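Local coordinates for protein Non-reducing end alpha-L-arabinofuranosidase BoGH43B (Bacteroides ovatus, PDB 5JOZ) that removes terminal non-reducing alpha-L-arabinofuranosyl residues from xyloglucan side branches, converting S units to X units during xyloglucan breakdown in Bacteroides ovatus, at residues Phe147-Met152 and Arg164-Gly169; Glu130-Lys135 and Phe180-Asp185; Gly388-Ala393 and Asp400-Glu405; Ala412-Thr417 and Ala458-Ala463. All blocks are in the same frame, centred on the assembly; numbering follows the deposited sequence.

Contact 1: residues Phe147-Met152 and Arg164-Gly169; sequences FLLGVM and RKVASG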
# COMPACT_ATOMS: atom_id res chain seq x y z
N PHE A 147 -14.67 -16.52 -13.76
CA PHE A 147 -14.43 -15.13 -14.19
C PHE A 147 -15.60 -14.61 -15.03
O PHE A 147 -16.07 -15.32 -15.91
CB PHE A 147 -13.14 -14.99 -14.99
CG PHE A 147 -11.91 -15.37 -14.21
CD1 PHE A 147 -11.61 -14.72 -13.01
CD2 PHE A 147 -11.05 -16.35 -14.68
CE1 PHE A 147 -10.49 -15.07 -12.28
CE2 PHE A 147 -9.92 -16.70 -13.95
CZ PHE A 147 -9.63 -16.06 -12.75
N LEU A 148 -16.04 -13.39 -14.75
CA LEU A 148 -17.23 -12.79 -15.38
C LEU A 148 -16.82 -11.63 -16.24
O LEU A 148 -16.11 -10.75 -15.79
CB LEU A 148 -18.20 -12.28 -14.32
CG LEU A 148 -18.64 -13.30 -13.27
CD1 LEU A 148 -19.53 -12.62 -12.24
CD2 LEU A 148 -19.34 -14.49 -13.90
N LEU A 149 -17.26 -11.63 -17.49
CA LEU A 149 -17.00 -10.53 -18.41
C LEU A 149 -18.30 -9.80 -18.72
O LEU A 149 -19.37 -10.42 -18.79
CB LEU A 149 -16.38 -11.06 -19.70
CG LEU A 149 -15.77 -10.01 -20.64
CD1 LEU A 149 -14.53 -9.34 -20.02
CD2 LEU A 149 -15.41 -10.67 -21.96
N GLY A 150 -18.20 -8.49 -18.91
CA GLY A 150 -19.32 -7.62 -19.28
C GLY A 150 -18.80 -6.38 -20.00
O GLY A 150 -17.58 -6.18 -20.12
N VAL A 151 -19.71 -5.55 -20.51
CA VAL A 151 -19.36 -4.31 -21.19
C VAL A 151 -20.09 -3.19 -20.48
O VAL A 151 -21.20 -3.38 -19.98
CB VAL A 151 -19.69 -4.34 -22.70
CG1 VAL A 151 -19.19 -3.08 -23.41
CG2 VAL A 151 -19.08 -5.58 -23.33
N MET A 152 -19.45 -2.03 -20.44
CA MET A 152 -19.81 -0.96 -19.53
C MET A 152 -19.77 0.36 -20.30
O MET A 152 -18.92 0.56 -21.16
CB MET A 152 -18.81 -0.97 -18.37
CG MET A 152 -19.26 -0.30 -17.08
SD MET A 152 -18.02 -0.51 -15.77
CE MET A 152 -18.79 -1.76 -14.75
N ARG A 164 -21.43 -12.10 -17.69
CA ARG A 164 -21.62 -13.55 -17.79
C ARG A 164 -20.30 -14.31 -17.61
O ARG A 164 -19.23 -13.76 -17.89
CB ARG A 164 -22.26 -13.91 -19.13
CG ARG A 164 -21.34 -13.84 -20.33
CD ARG A 164 -22.13 -13.58 -21.61
NE ARG A 164 -22.56 -12.19 -21.69
CZ ARG A 164 -23.51 -11.71 -22.49
NH1 ARG A 164 -24.19 -12.51 -23.33
NH2 ARG A 164 -23.80 -10.41 -22.46
N LYS A 165 -20.40 -15.55 -17.15
CA LYS A 165 -19.24 -16.45 -17.02
C LYS A 165 -18.63 -16.72 -18.41
O LYS A 165 -19.33 -17.14 -19.34
CB LYS A 165 -19.65 -17.75 -16.32
CG LYS A 165 -18.55 -18.81 -16.16
CD LYS A 165 -19.10 -20.03 -15.40
CE LYS A 165 -18.30 -21.31 -15.60
NZ LYS A 165 -17.09 -21.41 -14.73
N VAL A 166 -17.32 -16.45 -18.52
CA VAL A 166 -16.55 -16.72 -19.74
C VAL A 166 -15.42 -17.74 -19.55
O VAL A 166 -14.99 -18.38 -20.50
CB VAL A 166 -15.95 -15.42 -20.34
CG1 VAL A 166 -17.05 -14.45 -20.71
CG2 VAL A 166 -14.95 -14.75 -19.40
N ALA A 167 -14.90 -17.88 -18.33
CA ALA A 167 -13.79 -18.80 -18.06
C ALA A 167 -13.78 -19.09 -16.58
O ALA A 167 -14.66 -18.64 -15.87
CB ALA A 167 -12.47 -18.18 -18.50
N SER A 168 -12.78 -19.84 -16.12
CA SER A 168 -12.59 -20.03 -14.68
C SER A 168 -11.10 -20.15 -14.33
O SER A 168 -10.22 -20.03 -15.19
CB SER A 168 -13.39 -21.25 -14.20
OG SER A 168 -12.66 -22.45 -14.35
N GLY A 169 -10.83 -20.36 -13.05
CA GLY A 169 -9.48 -20.62 -12.60
C GLY A 169 -9.03 -21.97 -13.11
O GLY A 169 -9.87 -22.80 -13.49
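F147 has CG anti to its carbonyl carbon (chi1 -62°), and this swings the ring along the end of strand 159-168. L149, on the same face, has CG anti to the backbone N (chi1 -167°). V166 sets CG1 beside its own backbone N and CG2 in the crowded position. S168 O lies oblique to the F147 ring, 3.6 Å from F147 CE2. L149 CB meets V166 CG1 at 3.6 Å. L148 leans across from the face it shares with K165, and its CD2 comes to 3.6 Å from K165 N.

The strands are an antiparallel hairpin of one propeller blade. Its pairing slips by a residue at V166, a beta bulge. F147 N gives a 3.0 Å bond to A167 O, and V166 N gives a 3.1 Å bond to F147 O, nearly along the C=O axis. L149 and R164 exchange two more bonds, N to O and O to N, both 2.9 Å. The F147 ring also packs on P175. The side chain of F147 is about 7 Å from that of E176, the inferred proton donor. An alanine at F147 would remove the ring and would probably loosen the packing on S168 and P175 beside the catalytic pocket. The four cross-strand hydrogen bonds are all backbone to backbone; side chains add apolar packing, and the F147 ring brings it close to the inferred catalytic acid.

Contact 2: residues Glu130-Lys135 and Phe180-Asp185; sequences EFIDGK and FYKIGD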
# COMPACT_ATOMS: atom_id res chain seq x y z
N GLU A 130 -10.69 -2.99 -19.27
CA GLU A 130 -9.84 -2.81 -20.43
C GLU A 130 -10.64 -2.17 -21.56
O GLU A 130 -11.82 -2.47 -21.74
CB GLU A 130 -9.28 -4.16 -20.88
CG GLU A 130 -8.22 -4.06 -21.97
CD GLU A 130 -6.90 -3.46 -21.48
OE1 GLU A 130 -6.15 -2.96 -22.35
OE2 GLU A 130 -6.61 -3.50 -20.26
N PHE A 131 -9.96 -1.33 -22.33
CA PHE A 131 -10.54 -0.66 -23.48
C PHE A 131 -10.09 -1.31 -24.78
O PHE A 131 -8.93 -1.18 -25.16
CB PHE A 131 -10.15 0.80 -23.47
CG PHE A 131 -10.80 1.57 -22.36
CD1 PHE A 131 -12.09 2.06 -22.51
CD2 PHE A 131 -10.14 1.77 -21.15
CE1 PHE A 131 -12.70 2.77 -21.48
CE2 PHE A 131 -10.75 2.48 -20.12
CZ PHE A 131 -12.03 2.98 -20.29
N ILE A 132 -11.02 -1.99 -25.45
CA ILE A 132 -10.75 -2.71 -26.71
C ILE A 132 -11.92 -2.51 -27.67
O ILE A 132 -13.06 -2.70 -27.28
CB ILE A 132 -10.60 -4.24 -26.49
CG1 ILE A 132 -9.49 -4.58 -25.47
CG2 ILE A 132 -10.31 -4.95 -27.81
CD1 ILE A 132 -9.63 -5.96 -24.84
N ASP A 133 -11.63 -2.20 -28.94
CA ASP A 133 -12.65 -2.13 -30.01
C ASP A 133 -13.75 -1.11 -29.68
O ASP A 133 -14.93 -1.35 -29.92
CB ASP A 133 -13.27 -3.54 -30.31
CG ASP A 133 -12.32 -4.47 -31.11
OD1 ASP A 133 -11.66 -4.00 -32.07
OD2 ASP A 133 -12.26 -5.69 -30.80
N GLY A 134 -13.35 0.03 -29.10
CA GLY A 134 -14.29 1.05 -28.62
C GLY A 134 -15.26 0.64 -27.51
O GLY A 134 -16.31 1.27 -27.35
N LYS A 135 -14.93 -0.41 -26.76
CA LYS A 135 -15.75 -0.90 -25.65
C LYS A 135 -14.93 -0.93 -24.38
O LYS A 135 -13.71 -1.14 -24.41
CB LYS A 135 -16.24 -2.32 -25.92
CG LYS A 135 -17.04 -2.49 -27.19
CD LYS A 135 -17.59 -3.90 -27.31
CE LYS A 135 -18.46 -4.06 -28.55
NZ LYS A 135 -19.43 -5.17 -28.35
N PHE A 180 -7.76 -8.49 -18.58
CA PHE A 180 -8.22 -8.79 -19.91
C PHE A 180 -7.33 -8.04 -20.90
O PHE A 180 -7.17 -6.83 -20.78
CB PHE A 180 -9.68 -8.33 -20.02
CG PHE A 180 -10.41 -8.87 -21.22
CD1 PHE A 180 -10.51 -10.23 -21.43
CD2 PHE A 180 -11.00 -8.00 -22.13
CE1 PHE A 180 -11.18 -10.72 -22.53
CE2 PHE A 180 -11.67 -8.49 -23.23
CZ PHE A 180 -11.76 -9.86 -23.44
N TYR A 181 -6.73 -8.76 -21.86
CA TYR A 181 -5.92 -8.12 -22.91
C TYR A 181 -6.28 -8.66 -24.28
O TYR A 181 -6.57 -9.85 -24.43
CB TYR A 181 -4.42 -8.33 -22.67
CG TYR A 181 -3.94 -8.03 -21.27
CD1 TYR A 181 -3.94 -6.73 -20.78
CD2 TYR A 181 -3.50 -9.05 -20.43
CE1 TYR A 181 -3.50 -6.45 -19.50
CE2 TYR A 181 -3.06 -8.78 -19.15
CZ TYR A 181 -3.06 -7.48 -18.68
OH TYR A 181 -2.60 -7.23 -17.41
N LYS A 182 -6.26 -7.79 -25.29
CA LYS A 182 -6.41 -8.20 -26.68
C LYS A 182 -5.05 -8.03 -27.27
O LYS A 182 -4.65 -6.90 -27.54
CB LYS A 182 -7.45 -7.35 -27.41
CG LYS A 182 -7.52 -7.53 -28.92
CD LYS A 182 -7.74 -8.98 -29.34
CE LYS A 182 -8.02 -9.10 -30.83
NZ LYS A 182 -9.20 -8.30 -31.26
N ILE A 183 -4.34 -9.13 -27.47
CA ILE A 183 -2.98 -9.11 -27.99
C ILE A 183 -2.94 -10.01 -29.22
O ILE A 183 -3.20 -11.22 -29.10
CB ILE A 183 -1.95 -9.65 -26.97
CG1 ILE A 183 -2.01 -8.85 -25.66
CG2 ILE A 183 -0.55 -9.64 -27.56
CD1 ILE A 183 -1.41 -9.58 -24.47
N GLY A 184 -2.60 -9.44 -30.37
CA GLY A 184 -2.55 -10.20 -31.61
C GLY A 184 -3.90 -10.83 -31.90
O GLY A 184 -4.93 -10.18 -31.75
N ASP A 185 -3.90 -12.12 -32.26
CA ASP A 185 -5.14 -12.83 -32.64
C ASP A 185 -6.09 -13.12 -31.48
O ASP A 185 -7.27 -13.39 -31.73
CB ASP A 185 -4.82 -14.20 -33.30
CG ASP A 185 -4.00 -14.08 -34.59
OD1 ASP A 185 -3.88 -12.98 -35.16
OD2 ASP A 185 -3.45 -15.14 -35.03
O HOH W 1 -5.56 -5.04 -24.49
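Apolar packing is led by I132. Its CD1 sits 3.6 Å from F180 CE2, oblique to the ring, and its CD1 is also 3.6 Å from K182 CB. I132 CG2 is 3.8 Å from K182 CB; the two side chains cross at about a right angle. The E130 stem lies against the F180 backbone, with E130 CG 3.2 Å from F180 O. E130 CB is at the edge of the F180 ring.

Polar contact is indirect. One water donates to E130 OE1 at 3.0 Å and accepts from K182 N at 2.9 Å. A bend at chi2 (70°) turns the E130 carboxylate to this water, while its OE2 is held by a salt bridge to R81.

Charge is looser. D133 OD2 and K182 NZ are 4.0 Å apart, beyond a salt bridge, and Y187 OH makes weak hydrogen bonds to both. D133 is carried by a type I' turn from I132 to K135.

An alanine at I132 would lose CG1, CG2 and CD1, and with them the touches on F180 and K182, and would probably loosen the packing between the blades. The two strands run roughly parallel (30°) as the first strands of successive blades of the five-bladed GH43 propeller. Side chains and water, not direct hydrogen bonds between the segments, hold these blades together here, and the nearby opposite charges probably add a modest attraction.

Contact 3: residues Gly388-Ala393 and Asp400-Glu405; sequences GLVVRA and DLLITE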
# COMPACT_ATOMS: atom_id res chain seq x y z
N GLY A 388 3.52 10.82 20.53
CA GLY A 388 4.85 10.39 20.14
C GLY A 388 4.81 9.67 18.82
O GLY A 388 4.07 10.08 17.92
N LEU A 389 5.61 8.61 18.71
CA LEU A 389 5.72 7.79 17.51
C LEU A 389 5.19 6.40 17.73
O LEU A 389 5.27 5.86 18.83
CB LEU A 389 7.17 7.70 17.04
CG LEU A 389 7.88 9.03 16.79
CD1 LEU A 389 9.29 8.78 16.30
CD2 LEU A 389 7.10 9.92 15.83
N VAL A 390 4.63 5.82 16.67
CA VAL A 390 4.06 4.48 16.72
C VAL A 390 4.52 3.64 15.53
O VAL A 390 4.57 4.13 14.39
CB VAL A 390 2.51 4.53 16.77
CG1 VAL A 390 1.89 3.13 16.69
CG2 VAL A 390 2.07 5.24 18.05
N VAL A 391 4.87 2.39 15.81
CA VAL A 391 5.07 1.35 14.82
C VAL A 391 3.74 0.61 14.80
O VAL A 391 3.40 -0.06 15.77
CB VAL A 391 6.23 0.40 15.20
CG1 VAL A 391 6.45 -0.65 14.14
CG2 VAL A 391 7.52 1.19 15.43
N ARG A 392 2.98 0.78 13.73
CA ARG A 392 1.67 0.17 13.60
C ARG A 392 1.74 -0.96 12.62
O ARG A 392 2.26 -0.79 11.53
CB ARG A 392 0.64 1.19 13.10
CG ARG A 392 -0.67 0.60 12.55
CD ARG A 392 -1.55 1.76 12.12
NE ARG A 392 -2.82 1.32 11.53
CZ ARG A 392 -3.89 0.94 12.22
NH1 ARG A 392 -3.90 0.93 13.56
NH2 ARG A 392 -4.98 0.57 11.55
N ALA A 393 1.19 -2.11 13.01
CA ALA A 393 0.82 -3.18 12.08
C ALA A 393 -0.69 -3.13 11.83
O ALA A 393 -1.15 -3.09 10.69
CB ALA A 393 1.25 -4.52 12.63
N ASP A 400 4.36 1.59 20.79
CA ASP A 400 4.11 3.00 21.03
C ASP A 400 5.25 3.67 21.79
O ASP A 400 5.45 3.39 22.97
CB ASP A 400 2.82 3.15 21.85
CG ASP A 400 1.58 2.70 21.11
OD1 ASP A 400 1.63 2.46 19.88
OD2 ASP A 400 0.53 2.58 21.78
N LEU A 401 5.96 4.58 21.14
CA LEU A 401 7.00 5.35 21.80
C LEU A 401 6.43 6.73 22.13
O LEU A 401 6.48 7.65 21.31
CB LEU A 401 8.25 5.44 20.92
CG LEU A 401 9.38 6.34 21.44
CD1 LEU A 401 9.86 5.87 22.80
CD2 LEU A 401 10.52 6.38 20.44
N LEU A 402 5.88 6.87 23.35
CA LEU A 402 5.07 8.03 23.72
C LEU A 402 5.59 8.81 24.92
O LEU A 402 6.25 8.26 25.79
CB LEU A 402 3.64 7.59 24.03
CG LEU A 402 2.97 6.70 22.98
CD1 LEU A 402 1.60 6.24 23.46
CD2 LEU A 402 2.85 7.41 21.64
N ILE A 403 5.27 10.11 24.92
CA ILE A 403 5.43 10.99 26.06
C ILE A 403 4.10 11.03 26.76
O ILE A 403 3.07 11.28 26.12
CB ILE A 403 5.77 12.43 25.63
CG1 ILE A 403 7.08 12.46 24.85
CG2 ILE A 403 5.85 13.36 26.85
CD1 ILE A 403 7.34 13.76 24.15
N THR A 404 4.13 10.82 28.08
CA THR A 404 2.93 10.82 28.94
C THR A 404 3.31 11.26 30.37
O THR A 404 4.45 11.70 30.60
CB THR A 404 2.25 9.42 28.94
OG1 THR A 404 1.03 9.47 29.69
CG2 THR A 404 3.15 8.37 29.53
N GLU A 405 2.37 11.15 31.31
CA GLU A 405 2.59 11.53 32.71
C GLU A 405 2.35 10.28 33.57
O GLU A 405 1.32 9.62 33.43
CB GLU A 405 1.65 12.67 33.12
CG GLU A 405 2.02 13.40 34.42
CD GLU A 405 3.11 14.47 34.25
OE1 GLU A 405 3.53 15.04 35.28
OE2 GLU A 405 3.55 14.76 33.11
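V390 and D400 lie side by side and point the same way. V390 CG1 is anti to the backbone N (chi1 175°), so CG2 stands beside that N. D400 has CG anti to its carbonyl carbon (chi1 -65°), and this brings the carboxylate up to the valine. D400 OD1 touches both methyls, at 3.3 Å from V390 CG1 and 3.4 Å from V390 CG2. The carboxylate has polar partners of its own: H398 ND1 is hydrogen-bonded to OD1, and R415 makes a salt bridge to OD2.

L402 also has CG anti to its carbonyl carbon (chi1 -50°). Its CD2 reaches back to 3.6 Å from G388 N and stays 4.3 Å from V390 CG2. L389 and L401 use the other face and take different first torsions, with CG anti to the carbonyl carbon in L389 and to the backbone N in L401. Both leucines pack on L438 of the opposing sheet.

The backbone is antiparallel. L389 N bonds to L401 O at 2.9 Å, and L401 N bonds to L389 O at 2.7 Å, nearly along the C=O axis. G388 comes close with its backbone, CA 3.4 Å from L401 O, a CA-H...O contact. The hairpin thus has two chemistries. L389 and L401 join it to the core of the concanavalin A-like sandwich, and a buried carboxylate, probably kept ionised by R415, lies alongside a valine on the other face.

Contact 4: residues Ala412-Thr417 and Ala458-Ala463; sequences AMIRKT and AILGTA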
# COMPACT_ATOMS: atom_id res chain seq x y z
N ALA A 412 9.03 9.34 29.13
CA ALA A 412 9.04 8.69 27.83
C ALA A 412 8.72 7.22 28.06
O ALA A 412 9.27 6.61 28.97
CB ALA A 412 10.38 8.86 27.16
N MET A 413 7.84 6.67 27.23
CA MET A 413 7.31 5.33 27.41
C MET A 413 7.39 4.55 26.09
O MET A 413 6.94 5.05 25.07
CB MET A 413 5.85 5.40 27.89
CG MET A 413 5.13 4.06 28.00
SD MET A 413 3.48 4.13 28.74
CE MET A 413 2.60 5.15 27.55
N ILE A 414 7.99 3.36 26.13
CA ILE A 414 7.80 2.34 25.08
C ILE A 414 6.76 1.37 25.61
O ILE A 414 6.92 0.84 26.69
CB ILE A 414 9.12 1.61 24.63
CG1 ILE A 414 8.83 0.57 23.54
CG2 ILE A 414 9.84 0.92 25.78
CD1 ILE A 414 8.13 1.11 22.32
N ARG A 415 5.68 1.18 24.86
CA ARG A 415 4.59 0.32 25.29
C ARG A 415 4.21 -0.60 24.15
O ARG A 415 3.80 -0.15 23.08
CB ARG A 415 3.40 1.16 25.73
CG ARG A 415 2.28 0.37 26.40
CD ARG A 415 1.11 1.28 26.72
NE ARG A 415 0.55 1.86 25.50
CZ ARG A 415 -0.28 2.91 25.45
NH1 ARG A 415 -0.68 3.55 26.55
NH2 ARG A 415 -0.70 3.33 24.26
N LYS A 416 4.31 -1.90 24.40
CA LYS A 416 4.13 -2.92 23.39
C LYS A 416 2.75 -3.55 23.52
O LYS A 416 2.45 -4.16 24.54
CB LYS A 416 5.23 -3.98 23.53
CG LYS A 416 6.64 -3.41 23.63
CD LYS A 416 7.69 -4.49 23.82
CE LYS A 416 8.99 -3.92 24.35
NZ LYS A 416 9.99 -4.97 24.68
N THR A 417 1.92 -3.38 22.50
CA THR A 417 0.58 -3.96 22.43
C THR A 417 0.56 -5.06 21.38
O THR A 417 0.93 -4.81 20.24
CB THR A 417 -0.45 -2.88 22.04
OG1 THR A 417 -0.54 -1.91 23.08
CG2 THR A 417 -1.83 -3.49 21.78
N ALA A 458 18.89 8.06 26.25
CA ALA A 458 18.84 6.62 26.56
C ALA A 458 18.16 5.77 25.49
O ALA A 458 17.15 6.18 24.93
CB ALA A 458 18.12 6.41 27.89
N ILE A 459 18.71 4.59 25.24
CA ILE A 459 17.97 3.50 24.59
C ILE A 459 16.94 3.02 25.61
O ILE A 459 17.29 2.59 26.70
CB ILE A 459 18.88 2.33 24.15
N LEU A 460 15.67 3.09 25.25
CA LEU A 460 14.57 2.81 26.17
C LEU A 460 14.09 1.35 26.12
O LEU A 460 13.52 0.85 27.10
CB LEU A 460 13.42 3.78 25.84
CG LEU A 460 12.28 3.94 26.84
CD1 LEU A 460 12.78 4.27 28.24
CD2 LEU A 460 11.33 5.01 26.33
N GLY A 461 14.32 0.67 25.00
CA GLY A 461 13.83 -0.70 24.80
C GLY A 461 13.89 -1.14 23.34
O GLY A 461 14.18 -0.35 22.44
N THR A 462 13.63 -2.43 23.13
CA THR A 462 13.63 -3.06 21.80
C THR A 462 12.37 -3.87 21.62
O THR A 462 11.70 -4.22 22.60
CB THR A 462 14.81 -4.04 21.62
OG1 THR A 462 14.80 -4.99 22.69
CG2 THR A 462 16.13 -3.31 21.59
N ALA A 463 12.07 -4.19 20.36
CA ALA A 463 10.97 -5.10 20.03
C ALA A 463 11.24 -5.82 18.71
O ALA A 463 12.02 -5.34 17.88
CB ALA A 463 9.66 -4.32 19.96
O HOH W 2 12.14 -3.21 25.90
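I414 and L460 slide past each other in opposite directions, with I414 CG2 4.0 Å from L460 CG. In L460, CG anti to the backbone N (chi1 -166°), with chi2 53°, puts CD2 against the other strand. There L460 CD2 is 3.7 Å from A412 O, 3.7 Å from I414 N and 4.1 Å from A412 CB. L460 and G461 form a classic beta bulge opposite F449, a residue that I414 and A463 also touch.

K416 reaches across tip first. Its chain is extended beyond CG, and its CD passes 4.3 Å from A463 CB. K416 NZ gives a 2.8 Å hydrogen bond to T462 O, coming in nearly along the C=O axis. NZ also donates to a water at 3.0 Å, and this water accepts from T462 N as well. D424 is a long, weak ion partner of the same amine.

The strands run nearly parallel (6°) but belong to the two different sheets of the concanavalin A-like sandwich. Apolar contacts fill the A412 and I414 end. At the other end the lysine charge is held by a carbonyl of the facing sheet, a water and the weak D424 pairing, which probably offset the cost of placing it beside an otherwise apolar junction.

Overall arrangement
The four contacts fall into two pairs, one in each domain. Contacts 1 and 2 lie in the GH43 propeller, with centres 14 Å apart. The hairpin of contact 1 falls within the chain between the two segments of contact 2. L149 packs on F180 of the next blade; V151 packs on K135 within its own blade. Contacts 3 and 4 follow in the concanavalin A-like domain, with centres 9 Å apart. Strands 397-406 and 409-418 are neighbours in one sheet, where L402 O is probably hydrogen-bonded to M413 N. The pairs lie on opposite sides of the chain's centre, with centres about 47 to 55 Å apart. Contact 1 lies closest to the inferred catalytic residues; contacts 3 and 4 belong to the concanavalin A-like sandwich.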